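Local coordinates for protein thiamine pyrophosphokinase (Saccharomyces cerevisiae, PDB 1IG0) that transfers a pyrophosphate group from ATP to thiamine, making thiamine diphosphate, and is the only enzyme in yeast able to do so, at residues C251-I256 / K263-L268; L54-W59 / E83-K88; H137-E142 / S179-I184. All coordinates share one frame; numbering follows the deposited sequence.

Along the chain the contacts come in the order interaction 2, interaction 3, interaction 1. Interactions 2 and 3 belong to the catalytic domain, their centres about 26 Å apart and their nearest atoms about 11 Å; interaction 1 is in the thiamine-binding domain, its centre about 36 Å from that of interaction 2 and 32 Å from that of interaction 3. Strand 184-189, which starts in interaction 3, and strand 248-254 of interaction 1 can be followed in one continuous mixed sheet, in which helix 52-61 of interaction 2 links strands 38-43 and 64-68. Strand 260-266 of interaction 1 belongs to a second sheet packed on it.

Interaction 1 (C251-I256 / K263-L268); sequences CGLLPI and KETRGL
Leu253 and Leu268 point their side chains at each other and meet tip to tip, CD1 of Leu253 lying 4.1 Å from CD1 of Leu268. The other branch of Leu253 goes to a different neighbour: its CD2 meets the methyl of Thr265, at 4.2 Å from CG2, again end to end. In Thr265, chi1 of 67° puts OG1 between the backbone N and the carbonyl carbon and CG2 anti to the carbonyl carbon, toward Leu253. OG1 hydrogen-bonds Asp271 OD1 and the backbone N of Val272, a residue of the thiamine pocket. Leu268 is forked like Leu253, and its second methyl, CD2, sits 3.8 Å from Cys251 SG. The result is a zigzag of apolar tips, Cys251 to Leu268 to Leu253 to Thr265, with no hydrogen bond crossing between the two segments. CA of Leu253 and CA of Thr265 are 10.4 Å apart, a spacing that fits two sheets packed face to face. Strand 248-254 contributes one layer of this beta sandwich, between strands 304-310 and 288-289; strand 260-266 contributes the other, between 295-300 and 275-277. Beyond the contact, Leu268 also touches Phe290 and Cys296, and Leu253 reaches Ile304 and Leu306 on strand 304-310.

Interaction 2 (L54-W59 / E83-K88); sequences LFYKIW and ETLRIK
Tyr56 and Leu85 make this a small, mainly apolar contact between two helices, 52-61 and 83-88, in the catalytic domain. Their side chains cross at about a right angle, and a single methyl of the leucine does the touching. Leu85 CD1 comes within 3.4 Å of Tyr56 OH, with the ring carbon Tyr56 CZ a little further off at 4.0 Å. Tyr56 has its CG anti to the carbonyl carbon (chi1 -57°), which carries the phenol out to the leucine although its CB does not aim there. The hydroxyl that brushes the methyl has its polar partner elsewhere, in a hydrogen bond with Arg52 one turn earlier. One turn on from Tyr56, Trp59 NE1 stays 4.4 Å from Lys88 O, too far for a hydrogen bond. Tyr89, directly after helix 83-88, packs back on helix 52-61: it meets the Tyr56 ring with planes at about 20° and lies edge-to-face with Trp59. The helices come from successive connections in the parallel part of the mixed sheet: helix 52-61 joins strands 38-43 and 64-68, and helix 83-88, with helix 71-78 before it, lies between strands 64-68 and 93-96. Such neighbouring beta-alpha-beta crossovers are characteristic of an alpha-beta-alpha fold.

Interaction 3 (H137-E142 / S179-I184); sequences HFNSPE and SKVTPI
Asn139, at the end of helix 126-139, faces Val181 in the loop before strand 184-189, and Ile184, its first residue. Its CB points to that chain, and the torsion beyond (chi1 -50°) sets CG anti to the carbonyl carbon, which carries the amide toward Val181. CG is near the CG1 methyl of Val181, and both arms of the amide come against this methyl, which lies obliquely to the amide plane: OD1 is 3.5 Å from Val181 CG1, ND2 3.8 Å from the same atom. ND2 goes on to touch Ile184, 4.1 Å from its CD1, while its hydrogen bond runs back into its own helix to Ser135 OG. OD1 is gripped by two waters. The first donates to Asn139 OD1 and to Thr182 O, each at 2.7 Å; the second donates to Asn139 OD1 and accepts from Thr182 N, each at 3.0 Å. A side-chain oxygen is thereby tied, through water, to the carbonyl and N-H of one loop residue, with no direct hydrogen bond between the segments. With a leucine here the shared acceptor is gone, and Thr182 would probably lose its water-mediated tie to the helix end, and Ser135 OG its partner. Beside the amide, Phe138 adds an apolar touch, its CD1 lying 3.9 Å from Ile184 CD1, the two side chains meeting at a slant. His137 CD2 covers one face of the phenylalanine ring over its centre. Phe138 also rests on Asn38 and Thr40 of strand 38-43 and on Leu64 of strand 64-68, and Met172 of helix 164-175 packs against Asn139: the helix end packs near the start of strand 184-189, an inner strand in the parallel part of the mixed sheet, flanked by 38-43 and 216-221.

Interaction 1 (C251-I256 / K263-L268)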
loop_
_atom_site.group_PDB
_atom_site.type_symbol
_atom_site.label_atom_id
_atom_site.label_comp_id
_atom_site.label_asym_id
_atom_site.label_seq_id
_atom_site.Cartn_x
_atom_site.Cartn_y
_atom_site.Cartn_z
ATOM N N CYS B 251 -10.921 -4.598 -9.798
ATOM C CA CYS B 251 -10.640 -3.190 -9.551
ATOM C C CYS B 251 -11.178 -2.809 -8.186
ATOM O O CYS B 251 -11.977 -3.542 -7.600
ATOM C CB CYS B 251 -11.290 -2.310 -10.623
ATOM S SG CYS B 251 -13.102 -2.295 -10.627
ATOM N N GLY B 252 -10.742 -1.663 -7.680
ATOM C CA GLY B 252 -11.201 -1.222 -6.379
ATOM C C GLY B 252 -11.319 0.282 -6.273
ATOM O O GLY B 252 -10.523 1.023 -6.852
ATOM N N LEU B 253 -12.333 0.735 -5.543
ATOM C CA LEU B 253 -12.558 2.159 -5.327
ATOM C C LEU B 253 -11.982 2.436 -3.944
ATOM O O LEU B 253 -12.554 2.030 -2.934
ATOM C CB LEU B 253 -14.056 2.475 -5.375
ATOM C CG LEU B 253 -14.701 2.477 -6.770
ATOM C CD1 LEU B 253 -14.537 1.119 -7.442
ATOM C CD2 LEU B 253 -16.173 2.834 -6.644
ATOM N N LEU B 254 -10.855 3.139 -3.906
ATOM C CA LEU B 254 -10.155 3.393 -2.653
ATOM C C LEU B 254 -10.134 4.833 -2.152
ATOM O O LEU B 254 -9.438 5.681 -2.712
ATOM C CB LEU B 254 -8.719 2.893 -2.803
ATOM C CG LEU B 254 -8.609 1.605 -3.630
ATOM C CD1 LEU B 254 -7.151 1.309 -3.947
ATOM C CD2 LEU B 254 -9.249 0.446 -2.871
ATOM N N PRO B 255 -10.889 5.123 -1.078
ATOM C CA PRO B 255 -10.943 6.468 -0.502
ATOM C C PRO B 255 -9.783 6.654 0.475
ATOM O O PRO B 255 -9.986 6.912 1.661
ATOM C CB PRO B 255 -12.298 6.481 0.191
ATOM C CG PRO B 255 -12.380 5.087 0.732
ATOM C CD PRO B 255 -11.905 4.252 -0.454
ATOM N N ILE B 256 -8.567 6.511 -0.038
ATOM C CA ILE B 256 -7.367 6.644 0.774
ATOM C C ILE B 256 -7.153 8.097 1.184
ATOM O O ILE B 256 -7.143 8.991 0.343
ATOM C CB ILE B 256 -6.127 6.154 -0.005
ATOM C CG1 ILE B 256 -6.414 4.788 -0.632
ATOM C CG2 ILE B 256 -4.921 6.060 0.927
ATOM C CD1 ILE B 256 -5.303 4.281 -1.541
ATOM N N LYS B 263 -21.697 8.524 -5.106
ATOM C CA LYS B 263 -23.029 8.898 -5.558
ATOM C C LYS B 263 -23.660 7.834 -6.445
ATOM O O LYS B 263 -24.837 7.497 -6.290
ATOM C CB LYS B 263 -22.974 10.230 -6.307
ATOM C CG LYS B 263 -24.322 10.675 -6.841
ATOM C CD LYS B 263 -24.299 12.118 -7.309
ATOM C CE LYS B 263 -25.676 12.542 -7.790
ATOM N NZ LYS B 263 -26.717 12.198 -6.781
ATOM N N GLU B 264 -22.873 7.301 -7.373
ATOM C CA GLU B 264 -23.372 6.280 -8.278
ATOM C C GLU B 264 -22.298 5.691 -9.179
ATOM O O GLU B 264 -21.350 6.371 -9.571
ATOM C CB GLU B 264 -24.492 6.861 -9.152
ATOM C CG GLU B 264 -24.776 6.064 -10.420
ATOM C CD GLU B 264 -25.836 6.705 -11.293
ATOM O OE1 GLU B 264 -25.780 7.937 -11.489
ATOM O OE2 GLU B 264 -26.717 5.975 -11.794
ATOM N N THR B 265 -22.455 4.409 -9.486
ATOM C CA THR B 265 -21.552 3.709 -10.384
ATOM C C THR B 265 -22.434 2.902 -11.321
ATOM O O THR B 265 -23.515 2.455 -10.938
ATOM C CB THR B 265 -20.610 2.736 -9.647
ATOM O OG1 THR B 265 -21.368 1.660 -9.079
ATOM C CG2 THR B 265 -19.848 3.465 -8.557
ATOM N N ARG B 266 -21.977 2.749 -12.557
ATOM C CA ARG B 266 -22.694 1.980 -13.563
ATOM C C ARG B 266 -21.635 1.196 -14.321
ATOM O O ARG B 266 -20.694 1.779 -14.856
ATOM C CB ARG B 266 -23.440 2.908 -14.531
ATOM C CG ARG B 266 -24.569 3.716 -13.912
ATOM C CD ARG B 266 -25.295 4.530 -14.981
ATOM N NE ARG B 266 -26.446 5.253 -14.445
ATOM C CZ ARG B 266 -27.269 6.002 -15.175
ATOM N NH1 ARG B 266 -27.075 6.133 -16.482
ATOM N NH2 ARG B 266 -28.288 6.626 -14.597
ATOM N N GLY B 267 -21.766 -0.124 -14.350
ATOM C CA GLY B 267 -20.791 -0.922 -15.067
ATOM C C GLY B 267 -19.842 -1.729 -14.203
ATOM O O GLY B 267 -18.856 -2.263 -14.703
ATOM N N LEU B 268 -20.123 -1.806 -12.906
ATOM C CA LEU B 268 -19.298 -2.587 -11.990
ATOM C C LEU B 268 -20.124 -3.797 -11.559
ATOM O O LEU B 268 -21.341 -3.691 -11.402
ATOM C CB LEU B 268 -18.917 -1.755 -10.759
ATOM C CG LEU B 268 -17.967 -0.565 -10.935
ATOM C CD1 LEU B 268 -17.846 0.186 -9.614
ATOM C CD2 LEU B 268 -16.601 -1.054 -11.399
#

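Interaction 2 (L54-W59 / E83-K88)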
loop_
_atom_site.group_PDB
_atom_site.type_symbol
_atom_site.label_atom_id
_atom_site.label_comp_id
_atom_site.label_asym_id
_atom_site.label_seq_id
_atom_site.Cartn_x
_atom_site.Cartn_y
_atom_site.Cartn_z
ATOM N N LEU B 54 7.714 -5.399 -22.216
ATOM C CA LEU B 54 6.832 -4.312 -21.813
ATOM C C LEU B 54 7.647 -3.064 -21.487
ATOM O O LEU B 54 7.292 -1.956 -21.890
ATOM C CB LEU B 54 6.007 -4.723 -20.591
ATOM C CG LEU B 54 4.968 -3.701 -20.121
ATOM C CD1 LEU B 54 3.966 -3.443 -21.237
ATOM C CD2 LEU B 54 4.261 -4.221 -18.880
ATOM N N PHE B 55 8.741 -3.251 -20.755
ATOM C CA PHE B 55 9.611 -2.143 -20.378
ATOM C C PHE B 55 10.076 -1.386 -21.618
ATOM O O PHE B 55 9.989 -0.160 -21.678
ATOM C CB PHE B 55 10.831 -2.665 -19.615
ATOM C CG PHE B 55 11.778 -1.584 -19.177
ATOM C CD1 PHE B 55 11.495 -0.801 -18.063
ATOM C CD2 PHE B 55 12.943 -1.332 -19.893
ATOM C CE1 PHE B 55 12.359 0.219 -17.666
ATOM C CE2 PHE B 55 13.813 -0.315 -19.506
ATOM C CZ PHE B 55 13.520 0.461 -18.390
ATOM N N TYR B 56 10.571 -2.128 -22.603
ATOM C CA TYR B 56 11.055 -1.545 -23.849
ATOM C C TYR B 56 9.982 -0.682 -24.502
ATOM O O TYR B 56 10.262 0.406 -25.005
ATOM C CB TYR B 56 11.456 -2.653 -24.829
ATOM C CG TYR B 56 12.499 -3.620 -24.312
ATOM C CD1 TYR B 56 12.561 -4.925 -24.802
ATOM C CD2 TYR B 56 13.430 -3.234 -23.348
ATOM C CE1 TYR B 56 13.522 -5.824 -24.343
ATOM C CE2 TYR B 56 14.397 -4.126 -22.884
ATOM C CZ TYR B 56 14.436 -5.418 -23.385
ATOM O OH TYR B 56 15.381 -6.308 -22.930
ATOM N N LYS B 57 8.752 -1.185 -24.494
ATOM C CA LYS B 57 7.625 -0.484 -25.098
ATOM C C LYS B 57 7.243 0.787 -24.348
ATOM O O LYS B 57 7.069 1.845 -24.953
ATOM C CB LYS B 57 6.413 -1.416 -25.177
ATOM C CG LYS B 57 5.221 -0.815 -25.901
ATOM C CD LYS B 57 5.604 -0.394 -27.312
ATOM C CE LYS B 57 4.417 0.173 -28.067
ATOM N NZ LYS B 57 4.796 0.597 -29.443
ATOM N N ILE B 58 7.100 0.678 -23.032
ATOM C CA ILE B 58 6.740 1.824 -22.210
ATOM C C ILE B 58 7.824 2.894 -22.286
ATOM O O ILE B 58 7.539 4.090 -22.237
ATOM C CB ILE B 58 6.526 1.399 -20.742
ATOM C CG1 ILE B 58 5.247 0.563 -20.638
ATOM C CG2 ILE B 58 6.458 2.624 -19.844
ATOM C CD1 ILE B 58 5.003 -0.020 -19.269
ATOM N N TRP B 59 9.072 2.456 -22.406
ATOM C CA TRP B 59 10.185 3.390 -22.506
ATOM C C TRP B 59 10.076 4.153 -23.825
ATOM O O TRP B 59 10.229 5.373 -23.866
ATOM C CB TRP B 59 11.515 2.630 -22.439
ATOM C CG TRP B 59 12.729 3.515 -22.474
ATOM C CD1 TRP B 59 13.250 4.153 -23.563
ATOM C CD2 TRP B 59 13.571 3.860 -21.366
ATOM N NE1 TRP B 59 14.365 4.875 -23.202
ATOM C CE2 TRP B 59 14.583 4.715 -21.859
ATOM C CE3 TRP B 59 13.564 3.536 -20.002
ATOM C CZ2 TRP B 59 15.586 5.241 -21.037
ATOM C CZ3 TRP B 59 14.564 4.061 -19.182
ATOM C CH2 TRP B 59 15.558 4.909 -19.706
ATOM N N GLU B 83 24.953 -4.775 -22.532
ATOM C CA GLU B 83 25.478 -3.417 -22.462
ATOM C C GLU B 83 24.848 -2.562 -23.552
ATOM O O GLU B 83 24.618 -1.368 -23.364
ATOM C CB GLU B 83 26.998 -3.417 -22.638
ATOM C CG GLU B 83 27.774 -2.974 -21.411
ATOM C CD GLU B 83 27.318 -1.626 -20.889
ATOM O OE1 GLU B 83 27.292 -0.652 -21.670
ATOM O OE2 GLU B 83 26.986 -1.543 -19.689
ATOM N N THR B 84 24.578 -3.181 -24.697
ATOM C CA THR B 84 23.971 -2.478 -25.820
ATOM C C THR B 84 22.639 -1.873 -25.395
ATOM O O THR B 84 22.351 -0.713 -25.686
ATOM C CB THR B 84 23.722 -3.427 -27.008
ATOM O OG1 THR B 84 24.968 -3.975 -27.459
ATOM C CG2 THR B 84 23.053 -2.679 -28.152
ATOM N N LEU B 85 21.828 -2.669 -24.705
ATOM C CA LEU B 85 20.530 -2.206 -24.240
ATOM C C LEU B 85 20.681 -1.198 -23.106
ATOM O O LEU B 85 19.983 -0.186 -23.070
ATOM C CB LEU B 85 19.676 -3.391 -23.777
ATOM C CG LEU B 85 19.214 -4.347 -24.880
ATOM C CD1 LEU B 85 18.365 -5.456 -24.277
ATOM C CD2 LEU B 85 18.420 -3.576 -25.929
ATOM N N ARG B 86 21.597 -1.475 -22.183
ATOM C CA ARG B 86 21.830 -0.575 -21.062
ATOM C C ARG B 86 22.151 0.824 -21.577
ATOM O O ARG B 86 21.634 1.815 -21.064
ATOM C CB ARG B 86 22.980 -1.082 -20.194
ATOM C CG ARG B 86 23.426 -0.087 -19.134
ATOM C CD ARG B 86 24.641 -0.591 -18.383
ATOM N NE ARG B 86 24.296 -1.542 -17.335
ATOM C CZ ARG B 86 25.183 -2.307 -16.708
ATOM N NH1 ARG B 86 26.468 -2.237 -17.030
ATOM N NH2 ARG B 86 24.788 -3.128 -15.745
ATOM N N ILE B 87 23.011 0.896 -22.588
ATOM C CA ILE B 87 23.392 2.172 -23.181
ATOM C C ILE B 87 22.206 2.765 -23.934
ATOM O O ILE B 87 22.071 3.983 -24.047
ATOM C CB ILE B 87 24.587 2.000 -24.153
ATOM C CG1 ILE B 87 25.890 1.907 -23.357
ATOM C CG2 ILE B 87 24.651 3.162 -25.136
ATOM C CD1 ILE B 87 26.220 3.168 -22.578
ATOM N N LYS B 88 21.348 1.890 -24.443
ATOM C CA LYS B 88 20.169 2.319 -25.182
ATOM C C LYS B 88 19.122 2.917 -24.249
ATOM O O LYS B 88 18.330 3.766 -24.657
ATOM C CB LYS B 88 19.562 1.134 -25.938
ATOM C CG LYS B 88 18.231 1.439 -26.613
ATOM C CD LYS B 88 17.689 0.223 -27.349
ATOM C CE LYS B 88 16.298 0.486 -27.910
ATOM N NZ LYS B 88 16.282 1.634 -28.860
#

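Interaction 3 (H137-E142 / S179-I184)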
loop_
_atom_site.group_PDB
_atom_site.type_symbol
_atom_site.label_atom_id
_atom_site.label_comp_id
_atom_site.label_asym_id
_atom_site.label_seq_id
_atom_site.Cartn_x
_atom_site.Cartn_y
_atom_site.Cartn_z
ATOM N N HIS B 137 11.615 20.943 -16.471
ATOM C CA HIS B 137 12.126 20.463 -17.750
ATOM C C HIS B 137 11.208 20.835 -18.911
ATOM O O HIS B 137 11.663 21.330 -19.942
ATOM C CB HIS B 137 12.286 18.941 -17.723
ATOM C CG HIS B 137 12.648 18.352 -19.051
ATOM N ND1 HIS B 137 13.945 18.300 -19.514
ATOM C CD2 HIS B 137 11.875 17.836 -20.036
ATOM C CE1 HIS B 137 13.954 17.780 -20.729
ATOM N NE2 HIS B 137 12.711 17.491 -21.068
ATOM N N PHE B 138 9.914 20.590 -18.739
ATOM C CA PHE B 138 8.943 20.872 -19.788
ATOM C C PHE B 138 8.371 22.285 -19.818
ATOM O O PHE B 138 8.014 22.781 -20.886
ATOM C CB PHE B 138 7.769 19.888 -19.697
ATOM C CG PHE B 138 8.100 18.499 -20.154
ATOM C CD1 PHE B 138 8.032 17.427 -19.271
ATOM C CD2 PHE B 138 8.474 18.258 -21.473
ATOM C CE1 PHE B 138 8.330 16.133 -19.694
ATOM C CE2 PHE B 138 8.775 16.971 -21.907
ATOM C CZ PHE B 138 8.703 15.906 -21.016
ATOM N N ASN B 139 8.290 22.939 -18.664
ATOM C CA ASN B 139 7.677 24.261 -18.623
ATOM C C ASN B 139 8.552 25.481 -18.354
ATOM O O ASN B 139 8.049 26.605 -18.345
ATOM C CB ASN B 139 6.514 24.229 -17.629
ATOM C CG ASN B 139 5.570 23.063 -17.881
ATOM O OD1 ASN B 139 5.119 22.853 -19.006
ATOM N ND2 ASN B 139 5.266 22.301 -16.833
ATOM N N SER B 140 9.846 25.278 -18.137
ATOM C CA SER B 140 10.740 26.402 -17.889
ATOM C C SER B 140 11.897 26.434 -18.882
ATOM O O SER B 140 12.914 25.769 -18.683
ATOM C CB SER B 140 11.299 26.346 -16.466
ATOM O OG SER B 140 12.266 27.366 -16.269
ATOM N N PRO B 141 11.753 27.203 -19.974
ATOM C CA PRO B 141 12.824 27.288 -20.971
ATOM C C PRO B 141 14.132 27.772 -20.340
ATOM O O PRO B 141 15.223 27.420 -20.792
ATOM C CB PRO B 141 12.266 28.285 -21.983
ATOM C CG PRO B 141 10.797 28.032 -21.920
ATOM C CD PRO B 141 10.562 27.942 -20.428
ATOM N N GLU B 142 14.016 28.581 -19.293
ATOM C CA GLU B 142 15.192 29.102 -18.607
ATOM C C GLU B 142 15.926 27.991 -17.870
ATOM O O GLU B 142 17.154 27.987 -17.808
ATOM C CB GLU B 142 14.794 30.207 -17.628
ATOM C CG GLU B 142 15.956 30.768 -16.830
ATOM C CD GLU B 142 15.685 32.163 -16.316
ATOM O OE1 GLU B 142 15.806 32.383 -15.093
ATOM O OE2 GLU B 142 15.353 33.042 -17.142
ATOM N N SER B 179 -3.894 26.759 -16.999
ATOM C CA SER B 179 -4.875 26.398 -18.018
ATOM C C SER B 179 -4.257 26.246 -19.404
ATOM O O SER B 179 -4.869 25.663 -20.297
ATOM C CB SER B 179 -5.992 27.444 -18.075
ATOM O OG SER B 179 -5.487 28.710 -18.459
ATOM N N LYS B 180 -3.043 26.760 -19.581
ATOM C CA LYS B 180 -2.366 26.682 -20.872
ATOM C C LYS B 180 -1.121 25.798 -20.862
ATOM O O LYS B 180 -0.369 25.759 -21.838
ATOM C CB LYS B 180 -1.990 28.086 -21.344
ATOM C CG LYS B 180 -3.186 29.000 -21.554
ATOM C CD LYS B 180 -4.127 28.451 -22.619
ATOM C CE LYS B 180 -5.344 29.345 -22.790
ATOM N NZ LYS B 180 -6.257 28.835 -23.846
ATOM N N VAL B 181 -0.901 25.093 -19.758
ATOM C CA VAL B 181 0.255 24.212 -19.646
ATOM C C VAL B 181 -0.025 22.897 -20.360
ATOM O O VAL B 181 -1.077 22.291 -20.163
ATOM C CB VAL B 181 0.589 23.905 -18.168
ATOM C CG1 VAL B 181 1.714 22.875 -18.088
ATOM C CG2 VAL B 181 0.989 25.185 -17.452
ATOM N N THR B 182 0.912 22.462 -21.197
ATOM C CA THR B 182 0.746 21.207 -21.918
ATOM C C THR B 182 0.722 20.077 -20.897
ATOM O O THR B 182 1.576 20.011 -20.016
ATOM C CB THR B 182 1.906 20.965 -22.907
ATOM O OG1 THR B 182 1.920 22.009 -23.886
ATOM C CG2 THR B 182 1.738 19.625 -23.612
ATOM N N PRO B 183 -0.267 19.176 -20.996
ATOM C CA PRO B 183 -0.370 18.056 -20.056
ATOM C C PRO B 183 0.873 17.175 -20.057
ATOM O O PRO B 183 1.562 17.062 -21.069
ATOM C CB PRO B 183 -1.600 17.303 -20.553
ATOM C CG PRO B 183 -2.440 18.393 -21.150
ATOM C CD PRO B 183 -1.414 19.188 -21.919
ATOM N N ILE B 184 1.151 16.554 -18.917
ATOM C CA ILE B 184 2.300 15.668 -18.789
ATOM C C ILE B 184 1.830 14.293 -18.338
ATOM O O ILE B 184 1.436 14.111 -17.184
ATOM C CB ILE B 184 3.317 16.196 -17.752
ATOM C CG1 ILE B 184 3.839 17.568 -18.180
ATOM C CG2 ILE B 184 4.478 15.215 -17.614
ATOM C CD1 ILE B 184 4.790 18.203 -17.173
HETATM O O HOH W 1 4.241 20.422 -19.883
HETATM O O HOH W 2 3.554 23.787 -21.328
#